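Local atomic coordinates of chemotaxis response regulator protein-glutamate methylesterase (Thermotoga maritima, PDB entry 3SFT), a protein that probably removes methyl groups from glutamate methyl esters on chemotaxis receptors and deamidates certain receptor glutamines, through its catalytic domain. Residues Ser21-Ile26 against Met53-Thr58; Ile79-Phe84 against Phe97-Ser102; Val153-Lys158 against Gly174-Val179. All coordinates share one frame; numbering follows the deposited sequence.

Contact 1: residues Ser21-Ile26 against Met53-Thr58; sequences SLDMII and MRLDST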
loop_
_atom_site.group_PDB
_atom_site.type_symbol
_atom_site.label_atom_id
_atom_site.label_comp_id
_atom_site.label_asym_id
_atom_site.label_seq_id
_atom_site.Cartn_x
_atom_site.Cartn_y
_atom_site.Cartn_z
ATOM N N SER A 21 -12.154 -4.388 -1.596
ATOM C CA SER A 21 -11.106 -5.181 -2.238
ATOM C C SER A 21 -10.073 -5.676 -1.237
ATOM O O SER A 21 -9.552 -6.784 -1.374
ATOM C CB SER A 21 -10.432 -4.401 -3.357
ATOM O OG SER A 21 -11.320 -4.281 -4.449
ATOM N N LEU A 22 -9.802 -4.864 -0.221
ATOM C CA LEU A 22 -8.851 -5.233 0.825
ATOM C C LEU A 22 -9.367 -6.445 1.607
ATOM O O LEU A 22 -8.576 -7.248 2.101
ATOM C CB LEU A 22 -8.597 -4.050 1.762
ATOM C CG LEU A 22 -7.708 -2.941 1.188
ATOM C CD1 LEU A 22 -7.837 -1.673 2.016
ATOM C CD2 LEU A 22 -6.268 -3.414 1.152
ATOM N N ASP A 23 -10.692 -6.584 1.678
ATOM C CA ASP A 23 -11.326 -7.712 2.367
ATOM C C ASP A 23 -10.997 -9.022 1.671
ATOM O O ASP A 23 -11.049 -10.080 2.290
ATOM C CB ASP A 23 -12.853 -7.563 2.395
ATOM C CG ASP A 23 -13.334 -6.546 3.408
ATOM O OD1 ASP A 23 -12.551 -6.137 4.293
ATOM O OD2 ASP A 23 -14.515 -6.157 3.313
ATOM N N MET A 24 -10.724 -8.948 0.369
ATOM C CA MET A 24 -10.377 -10.123 -0.426
ATOM C C MET A 24 -8.868 -10.376 -0.404
ATOM O O MET A 24 -8.402 -11.409 -0.884
ATOM C CB MET A 24 -10.807 -9.928 -1.885
ATOM C CG MET A 24 -12.298 -9.778 -2.125
ATOM S SD MET A 24 -12.682 -9.679 -3.910
ATOM C CE MET A 24 -13.214 -7.974 -4.043
ATOM N N ILE A 25 -8.110 -9.441 0.166
ATOM C CA ILE A 25 -6.651 -9.550 0.206
ATOM C C ILE A 25 -6.042 -9.822 1.579
ATOM O O ILE A 25 -5.490 -10.894 1.822
ATOM C CB ILE A 25 -5.985 -8.273 -0.372
ATOM C CG1 ILE A 25 -6.529 -7.972 -1.769
ATOM C CG2 ILE A 25 -4.469 -8.442 -0.430
ATOM C CD1 ILE A 25 -6.009 -6.675 -2.351
ATOM N N ILE A 26 -6.118 -8.825 2.456
ATOM C CA ILE A 26 -5.550 -8.908 3.799
ATOM C C ILE A 26 -5.945 -10.136 4.631
ATOM O O ILE A 26 -5.078 -10.783 5.220
ATOM C CB ILE A 26 -5.821 -7.602 4.586
ATOM C CG1 ILE A 26 -5.308 -6.404 3.779
ATOM C CG2 ILE A 26 -5.156 -7.644 5.968
ATOM C CD1 ILE A 26 -3.836 -6.492 3.388
ATOM N N MET A 53 -9.549 -1.600 12.308
ATOM C CA MET A 53 -10.347 -2.517 13.127
ATOM C C MET A 53 -11.081 -3.551 12.284
ATOM O O MET A 53 -11.111 -4.734 12.626
ATOM C CB MET A 53 -11.353 -1.741 13.977
ATOM C CG MET A 53 -10.735 -0.961 15.127
ATOM S SD MET A 53 -11.998 -0.154 16.140
ATOM C CE MET A 53 -12.122 1.422 15.318
ATOM N N ARG A 54 -11.672 -3.091 11.185
ATOM C CA ARG A 54 -12.406 -3.948 10.256
ATOM C C ARG A 54 -11.534 -5.106 9.766
ATOM O O ARG A 54 -11.942 -6.269 9.831
ATOM C CB ARG A 54 -12.871 -3.111 9.062
ATOM C CG ARG A 54 -13.462 -3.885 7.884
ATOM C CD ARG A 54 -13.266 -3.071 6.610
ATOM N NE ARG A 54 -13.953 -3.621 5.445
ATOM C CZ ARG A 54 -14.952 -3.008 4.819
ATOM N NH1 ARG A 54 -15.389 -1.831 5.256
ATOM N NH2 ARG A 54 -15.460 -3.525 3.709
ATOM N N LEU A 55 -10.333 -4.782 9.286
ATOM C CA LEU A 55 -9.399 -5.785 8.777
ATOM C C LEU A 55 -8.733 -6.630 9.875
ATOM O O LEU A 55 -8.460 -7.812 9.675
ATOM C CB LEU A 55 -8.330 -5.122 7.902
ATOM C CG LEU A 55 -8.807 -4.448 6.611
ATOM C CD1 LEU A 55 -7.635 -3.768 5.943
ATOM C CD2 LEU A 55 -9.446 -5.480 5.674
ATOM N N ASP A 56 -8.475 -6.029 11.032
ATOM C CA ASP A 56 -7.853 -6.755 12.134
ATOM C C ASP A 56 -8.767 -7.880 12.619
ATOM O O ASP A 56 -8.296 -8.963 12.960
ATOM C CB ASP A 56 -7.534 -5.806 13.293
ATOM C CG ASP A 56 -6.652 -6.452 14.350
ATOM O OD1 ASP A 56 -5.502 -6.811 14.030
ATOM O OD2 ASP A 56 -7.113 -6.608 15.501
ATOM N N SER A 57 -10.075 -7.629 12.592
ATOM C CA SER A 57 -11.068 -8.603 13.041
ATOM C C SER A 57 -11.178 -9.855 12.186
ATOM O O SER A 57 -11.545 -10.916 12.680
ATOM C CB SER A 57 -12.453 -7.950 13.146
ATOM O OG SER A 57 -12.475 -6.973 14.170
ATOM N N THR A 58 -10.849 -9.734 10.907
ATOM C CA THR A 58 -10.947 -10.858 9.985
ATOM C C THR A 58 -9.609 -11.411 9.504
ATOM O O THR A 58 -9.585 -12.351 8.706
ATOM C CB THR A 58 -11.767 -10.456 8.744
ATOM O OG1 THR A 58 -11.161 -9.309 8.134
ATOM C CG2 THR A 58 -13.201 -10.111 9.132
HETATM O O HOH W 1 -12.671 -8.077 6.202
#

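Contact 2: residues Ile79-Phe84 against Phe97-Ser102; sequences IAPGDF and FFLDKS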
loop_
_atom_site.group_PDB
_atom_site.type_symbol
_atom_site.label_atom_id
_atom_site.label_comp_id
_atom_site.label_asym_id
_atom_site.label_seq_id
_atom_site.Cartn_x
_atom_site.Cartn_y
_atom_site.Cartn_z
ATOM N N ILE A 79 -2.191 0.926 8.499
ATOM C CA ILE A 79 -3.101 1.810 7.776
ATOM C C ILE A 79 -2.632 3.247 8.012
ATOM O O ILE A 79 -2.454 3.662 9.161
ATOM C CB ILE A 79 -4.562 1.681 8.298
ATOM C CG1 ILE A 79 -5.036 0.222 8.265
ATOM C CG2 ILE A 79 -5.484 2.577 7.506
ATOM C CD1 ILE A 79 -4.869 -0.484 6.926
ATOM N N ALA A 80 -2.415 4.000 6.937
ATOM C CA ALA A 80 -1.968 5.385 7.073
ATOM C C ALA A 80 -3.049 6.252 7.733
ATOM O O ALA A 80 -4.207 6.214 7.331
ATOM C CB ALA A 80 -1.587 5.953 5.707
ATOM N N PRO A 81 -2.693 6.997 8.794
ATOM C CA PRO A 81 -3.652 7.860 9.491
ATOM C C PRO A 81 -3.931 9.129 8.681
ATOM O O PRO A 81 -3.133 9.505 7.814
ATOM C CB PRO A 81 -2.929 8.174 10.799
ATOM C CG PRO A 81 -1.505 8.241 10.373
ATOM C CD PRO A 81 -1.381 7.027 9.470
ATOM N N GLY A 82 -5.049 9.791 8.973
ATOM C CA GLY A 82 -5.410 11.001 8.252
ATOM C C GLY A 82 -4.597 12.238 8.596
ATOM O O GLY A 82 -3.835 12.243 9.560
ATOM N N ASP A 83 -4.736 13.269 7.763
ATOM C CA ASP A 83 -4.057 14.557 7.929
ATOM C C ASP A 83 -2.557 14.601 7.626
ATOM O O ASP A 83 -1.979 15.686 7.532
ATOM C CB ASP A 83 -4.306 15.119 9.336
ATOM C CG ASP A 83 -5.776 15.396 9.607
ATOM O OD1 ASP A 83 -6.419 16.057 8.760
ATOM O OD2 ASP A 83 -6.278 14.960 10.669
ATOM N N PHE A 84 -1.928 13.438 7.471
ATOM C CA PHE A 84 -0.488 13.382 7.198
ATOM C C PHE A 84 -0.134 12.422 6.066
ATOM O O PHE A 84 -0.874 11.482 5.778
ATOM C CB PHE A 84 0.287 12.884 8.431
ATOM C CG PHE A 84 0.112 13.719 9.669
ATOM C CD1 PHE A 84 0.936 14.811 9.912
ATOM C CD2 PHE A 84 -0.825 13.361 10.637
ATOM C CE1 PHE A 84 0.834 15.534 11.107
ATOM C CE2 PHE A 84 -0.936 14.076 11.831
ATOM C CZ PHE A 84 -0.106 15.162 12.068
ATOM N N PHE A 97 8.396 4.742 10.507
ATOM C CA PHE A 97 7.409 5.621 9.890
ATOM C C PHE A 97 7.612 7.044 10.390
ATOM O O PHE A 97 8.177 7.268 11.459
ATOM C CB PHE A 97 5.984 5.231 10.310
ATOM C CG PHE A 97 5.490 3.947 9.721
ATOM C CD1 PHE A 97 5.344 3.808 8.344
ATOM C CD2 PHE A 97 5.120 2.892 10.545
ATOM C CE1 PHE A 97 4.834 2.635 7.797
ATOM C CE2 PHE A 97 4.610 1.717 10.009
ATOM C CZ PHE A 97 4.466 1.590 8.626
ATOM N N PHE A 98 7.140 8.003 9.611
ATOM C CA PHE A 98 7.172 9.397 10.021
ATOM C C PHE A 98 5.991 10.092 9.370
ATOM O O PHE A 98 5.611 9.766 8.243
ATOM C CB PHE A 98 8.517 10.099 9.747
ATOM C CG PHE A 98 8.811 10.372 8.296
ATOM C CD1 PHE A 98 8.282 11.491 7.662
ATOM C CD2 PHE A 98 9.692 9.558 7.590
ATOM C CE1 PHE A 98 8.631 11.800 6.346
ATOM C CE2 PHE A 98 10.050 9.858 6.277
ATOM C CZ PHE A 98 9.518 10.983 5.656
ATOM N N LEU A 99 5.331 10.946 10.144
ATOM C CA LEU A 99 4.174 11.674 9.658
ATOM C C LEU A 99 4.601 13.021 9.103
ATOM O O LEU A 99 5.083 13.894 9.825
ATOM C CB LEU A 99 3.132 11.820 10.771
ATOM C CG LEU A 99 2.576 10.486 11.284
ATOM C CD1 LEU A 99 1.556 10.720 12.383
ATOM C CD2 LEU A 99 1.949 9.707 10.135
ATOM N N ASP A 100 4.457 13.154 7.794
ATOM C CA ASP A 100 4.842 14.357 7.080
ATOM C C ASP A 100 3.610 15.210 6.781
ATOM O O ASP A 100 2.561 14.687 6.402
ATOM C CB ASP A 100 5.556 13.942 5.790
ATOM C CG ASP A 100 6.044 15.116 4.982
ATOM O OD1 ASP A 100 7.182 15.575 5.213
ATOM O OD2 ASP A 100 5.287 15.562 4.101
ATOM N N LYS A 101 3.730 16.522 6.959
ATOM C CA LYS A 101 2.597 17.404 6.701
ATOM C C LYS A 101 2.794 18.358 5.532
ATOM O O LYS A 101 2.331 19.499 5.570
ATOM C CB LYS A 101 2.196 18.173 7.963
ATOM C CG LYS A 101 0.734 17.947 8.337
ATOM C CD LYS A 101 0.285 18.833 9.489
ATOM C CE LYS A 101 -0.938 18.254 10.192
ATOM N NZ LYS A 101 -1.978 17.814 9.227
ATOM N N SER A 102 3.465 17.884 4.485
ATOM C CA SER A 102 3.675 18.709 3.302
ATOM C C SER A 102 2.360 18.800 2.523
ATOM O O SER A 102 1.382 18.137 2.871
ATOM C CB SER A 102 4.801 18.150 2.424
ATOM O OG SER A 102 4.493 16.861 1.927
#

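Contact 3: residues Val153-Lys158 against Gly174-Val179; sequences VIAEDK and GYADYV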
loop_
_atom_site.group_PDB
_atom_site.type_symbol
_atom_site.label_atom_id
_atom_site.label_comp_id
_atom_site.label_asym_id
_atom_site.label_seq_id
_atom_site.Cartn_x
_atom_site.Cartn_y
_atom_site.Cartn_z
ATOM N N VAL A 153 5.246 -4.206 -9.543
ATOM C CA VAL A 153 3.956 -3.534 -9.431
ATOM C C VAL A 153 2.756 -4.404 -9.810
ATOM O O VAL A 153 2.762 -5.096 -10.830
ATOM C CB VAL A 153 3.937 -2.247 -10.286
ATOM C CG1 VAL A 153 2.560 -1.599 -10.256
ATOM C CG2 VAL A 153 5.002 -1.280 -9.799
ATOM N N ILE A 154 1.729 -4.357 -8.970
ATOM C CA ILE A 154 0.502 -5.101 -9.199
ATOM C C ILE A 154 -0.672 -4.126 -9.259
ATOM O O ILE A 154 -0.837 -3.283 -8.380
ATOM C CB ILE A 154 0.237 -6.120 -8.068
ATOM C CG1 ILE A 154 1.348 -7.167 -8.023
ATOM C CG2 ILE A 154 -1.101 -6.800 -8.282
ATOM C CD1 ILE A 154 1.303 -8.056 -6.782
ATOM N N ALA A 155 -1.457 -4.218 -10.325
ATOM C CA ALA A 155 -2.630 -3.365 -10.491
ATOM C C ALA A 155 -3.868 -4.242 -10.398
ATOM O O ALA A 155 -3.875 -5.364 -10.908
ATOM C CB ALA A 155 -2.591 -2.660 -11.829
ATOM N N GLU A 156 -4.900 -3.745 -9.724
ATOM C CA GLU A 156 -6.133 -4.501 -9.579
ATOM C C GLU A 156 -6.918 -4.526 -10.889
ATOM O O GLU A 156 -7.103 -3.494 -11.543
ATOM C CB GLU A 156 -7.000 -3.937 -8.448
ATOM C CG GLU A 156 -8.273 -4.769 -8.183
ATOM C CD GLU A 156 -9.110 -4.262 -7.010
ATOM O OE1 GLU A 156 -8.764 -3.227 -6.413
ATOM O OE2 GLU A 156 -10.130 -4.903 -6.682
ATOM N N ASP A 157 -7.333 -5.725 -11.285
ATOM C CA ASP A 157 -8.106 -5.940 -12.500
ATOM C C ASP A 157 -9.490 -5.300 -12.352
ATOM O O ASP A 157 -10.061 -5.272 -11.257
ATOM C CB ASP A 157 -8.241 -7.450 -12.757
ATOM C CG ASP A 157 -8.910 -7.768 -14.081
ATOM O OD1 ASP A 157 -8.194 -8.087 -15.052
ATOM O OD2 ASP A 157 -10.151 -7.708 -14.152
ATOM N N LYS A 158 -10.025 -4.808 -13.464
ATOM C CA LYS A 158 -11.337 -4.159 -13.502
ATOM C C LYS A 158 -12.460 -5.007 -12.896
ATOM O O LYS A 158 -13.436 -4.475 -12.367
ATOM C CB LYS A 158 -11.698 -3.797 -14.950
ATOM C CG LYS A 158 -12.946 -2.934 -15.081
ATOM C CD LYS A 158 -13.291 -2.650 -16.536
ATOM C CE LYS A 158 -14.511 -1.743 -16.648
ATOM N NZ LYS A 158 -14.249 -0.374 -16.120
ATOM N N GLY A 174 2.243 1.581 -18.465
ATOM C CA GLY A 174 3.043 0.391 -18.677
ATOM C C GLY A 174 3.801 -0.025 -17.424
ATOM O O GLY A 174 4.736 -0.824 -17.501
ATOM N N TYR A 175 3.366 0.474 -16.265
ATOM C CA TYR A 175 4.029 0.166 -14.996
ATOM C C TYR A 175 3.586 -1.113 -14.298
ATOM O O TYR A 175 4.236 -1.550 -13.344
ATOM C CB TYR A 175 3.890 1.334 -14.016
ATOM C CG TYR A 175 4.512 2.629 -14.488
ATOM C CD1 TYR A 175 5.649 2.628 -15.305
ATOM C CD2 TYR A 175 3.965 3.856 -14.121
ATOM C CE1 TYR A 175 6.221 3.817 -15.741
ATOM C CE2 TYR A 175 4.528 5.051 -14.553
ATOM C CZ TYR A 175 5.656 5.023 -15.363
ATOM O OH TYR A 175 6.221 6.201 -15.778
ATOM N N ALA A 176 2.489 -1.710 -14.760
ATOM C CA ALA A 176 1.985 -2.927 -14.135
ATOM C C ALA A 176 2.656 -4.210 -14.620
ATOM O O ALA A 176 2.732 -4.469 -15.816
ATOM C CB ALA A 176 0.465 -3.028 -14.311
ATOM N N ASP A 177 3.170 -4.993 -13.678
ATOM C CA ASP A 177 3.796 -6.268 -14.006
ATOM C C ASP A 177 2.704 -7.331 -13.967
ATOM O O ASP A 177 2.793 -8.343 -14.651
ATOM C CB ASP A 177 4.894 -6.623 -12.998
ATOM C CG ASP A 177 6.046 -5.643 -13.023
ATOM O OD1 ASP A 177 6.680 -5.490 -14.086
ATOM O OD2 ASP A 177 6.315 -5.023 -11.977
ATOM N N TYR A 178 1.680 -7.079 -13.154
ATOM C CA TYR A 178 0.546 -7.984 -13.001
ATOM C C TYR A 178 -0.758 -7.197 -12.899
ATOM O O TYR A 178 -0.807 -6.122 -12.296
ATOM C CB TYR A 178 0.691 -8.831 -11.728
ATOM C CG TYR A 178 1.951 -9.657 -11.661
ATOM C CD1 TYR A 178 2.046 -10.881 -12.327
ATOM C CD2 TYR A 178 3.057 -9.212 -10.938
ATOM C CE1 TYR A 178 3.214 -11.640 -12.276
ATOM C CE2 TYR A 178 4.228 -9.962 -10.883
ATOM C CZ TYR A 178 4.300 -11.171 -11.553
ATOM O OH TYR A 178 5.467 -11.899 -11.511
ATOM N N VAL A 179 -1.800 -7.726 -13.528
ATOM C CA VAL A 179 -3.130 -7.129 -13.481
ATOM C C VAL A 179 -3.960 -8.288 -12.952
ATOM O O VAL A 179 -4.189 -9.267 -13.659
ATOM C CB VAL A 179 -3.618 -6.701 -14.882
ATOM C CG1 VAL A 179 -5.011 -6.087 -14.782
ATOM C CG2 VAL A 179 -2.641 -5.689 -15.485
#

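Contact 1: residues Ser21-Ile26 against Met53-Thr58
Arg54 NH2 gives Asp23 OD2 a hydrogen bond of 2.8 Å, and a second runs from Arg54 NE to Asp23 OD1 at 3.1 Å. Together they make a salt bridge in which Arg54 grips the Asp23 carboxylate side-on, through NE and NH2, one nitrogen to each oxygen. The NE bond is nearly straight, 165° at the hydrogen, and uses the syn lone pair of OD1. Both oxygens lie close to the guanidinium plane, but the two flat groups are not quite coplanar, their planes 27° apart, and NH2 meets OD2 well out of the carboxylate plane. Arg54 gets there with CG anti to its backbone N (chi1 171°) and a chain extended as far as NE, crossing the aspartate at about a right angle. Asp23 OD1 has more company: a water 2.7 Å away makes a weak bond to it and also bonds Thr58 OG1, four residues after Arg54.

Beside this polar edge, Leu55 provides the apolar half. Its CD2 sits 3.5 Å from Asp23 OD1 and reaches Leu22 CB at 4.3 Å, while CD1 meets Ile26 CG1 at 4.1 Å, the two side chains crossing at about a right angle. Ile26 and Leu55 both also touch Val63 of strand 62-65.

One flank of the contact is therefore a charged pair at the rim and the other is buried hydrocarbon. The bidentate grip fixes the rotation of the carboxylate, and the arginine probably balances its negative charge where residues 21-26 pass helix 48-58.

Contact 2: residues Ile79-Phe84 against Phe97-Ser102
Phe84 is held between Leu99 and Lys101, whose side chains lie over opposite faces of its ring, and this sandwich is the tightly packed part of the contact. On one face Leu99 CB makes a CH-pi contact, 3.7 Å from Phe84 CG, and Leu99 CD1 reaches toward the rim. Leu99 also turns CD2 to Pro81 CG at 3.8 Å, joining the proline to the same apolar patch. Asp100 O lies at the ring's edge, in its plane. On the other face the aliphatic chain of Lys101 crosses obliquely over the CD1-CE1 side, with CE 3.4 Å from Phe84 CE1.

The solvent side is formed by the exposed Asp83 and the outer end of Lys101. There the lysine chain bends (chi4 -46°) and brings NZ over the face, 4.2 Å from the ring centroid and 16° off the normal, a cation-pi contact. The same ammonium gives a hydrogen bond to Asp83 O at 2.7 Å, coming from above the carbonyl plane. Asp83 OD1 stays 4.8 Å from NZ, so the carboxylate may favour the charge only from a distance.

Beyond Lys101 the chain turns: the bond from Ser102 N to Asp100 OD2 makes an Asx turn at the end of strand 94-100, and Ser102 OG adds a second bond to the same oxygen. The whole is a surface cluster across the open end of the antiparallel hairpin 85-91/94-100, where the loop entering its first strand meets the end of its second.

Contact 3: residues Val153-Lys158 against Gly174-Val179
A beta-alpha-beta crossover brings strand 152-156 beside strand 178-180, an outermost strand of the parallel sheet, and its hydrogen bonds start just before the second strand does. Val153 O accepts two of them, from Asp177 N at 2.9 Å and from Tyr178 N at 3.2 Å; the latter donor lies in the carbonyl plane, the former is tilted 29° from it. One step on, Ala155 N reaches Tyr178 O at 2.8 Å in an almost straight bond of 178°. These bonds set Ile154 beside Tyr178 and Ala155 beside Val179.

At the start of the ladder a side chain stands in for backbone. Asp177 OD2 accepts from Val153 N at 2.8 Å through its anti lone pair, with CG anti to the aspartate's own carbonyl carbon (chi1 -64°). The same oxygen forms a salt bridge with Lys147. An alanine at Asp177 would probably leave Val153 N without this acceptor and the Lys147 ammonium without its counter-charge here.

The two faces differ. Ile154 CG1 meets Tyr178 CD2 obliquely at 3.9 Å on one, and on the other Ala155 CB touches Ala176 CB at 4.0 Å. Further along, Val179 CG1 lies 3.8 Å from Asp157 OD1, an aspartate whose OD2 is bonded by Glu159 N.

Helix 185-192 packs on the Ile154 and Tyr178 face. On the Ala155 and Val179 face lies the connecting helix 166-172, through Ile171, while Val153 and Tyr175 rest against helix 140-148.

In the fold
Contacts 1 and 3 belong to the doubly wound sheet of the catalytic domain and its helices, whereas contact 2 lies on the surface, on the hairpin added to it. Contact 1 is largely buried apart from its salt bridge and joins segment 21-26 to helix 48-58 chiefly through side chains; contact 3 is partly buried and relies chiefly on backbone bonds between neighbouring strands at the sheet's edge. Contact 2 depends on ring faces and a lysine. Contacts 2 and 3 lie on opposite sides of the chain's centre, their centres about 26 Å apart. Contacts 1 and 3 touch through Ser21 OG and Glu156 OE2, a probable hydrogen bond tying helix 18-22 to strand 152-156.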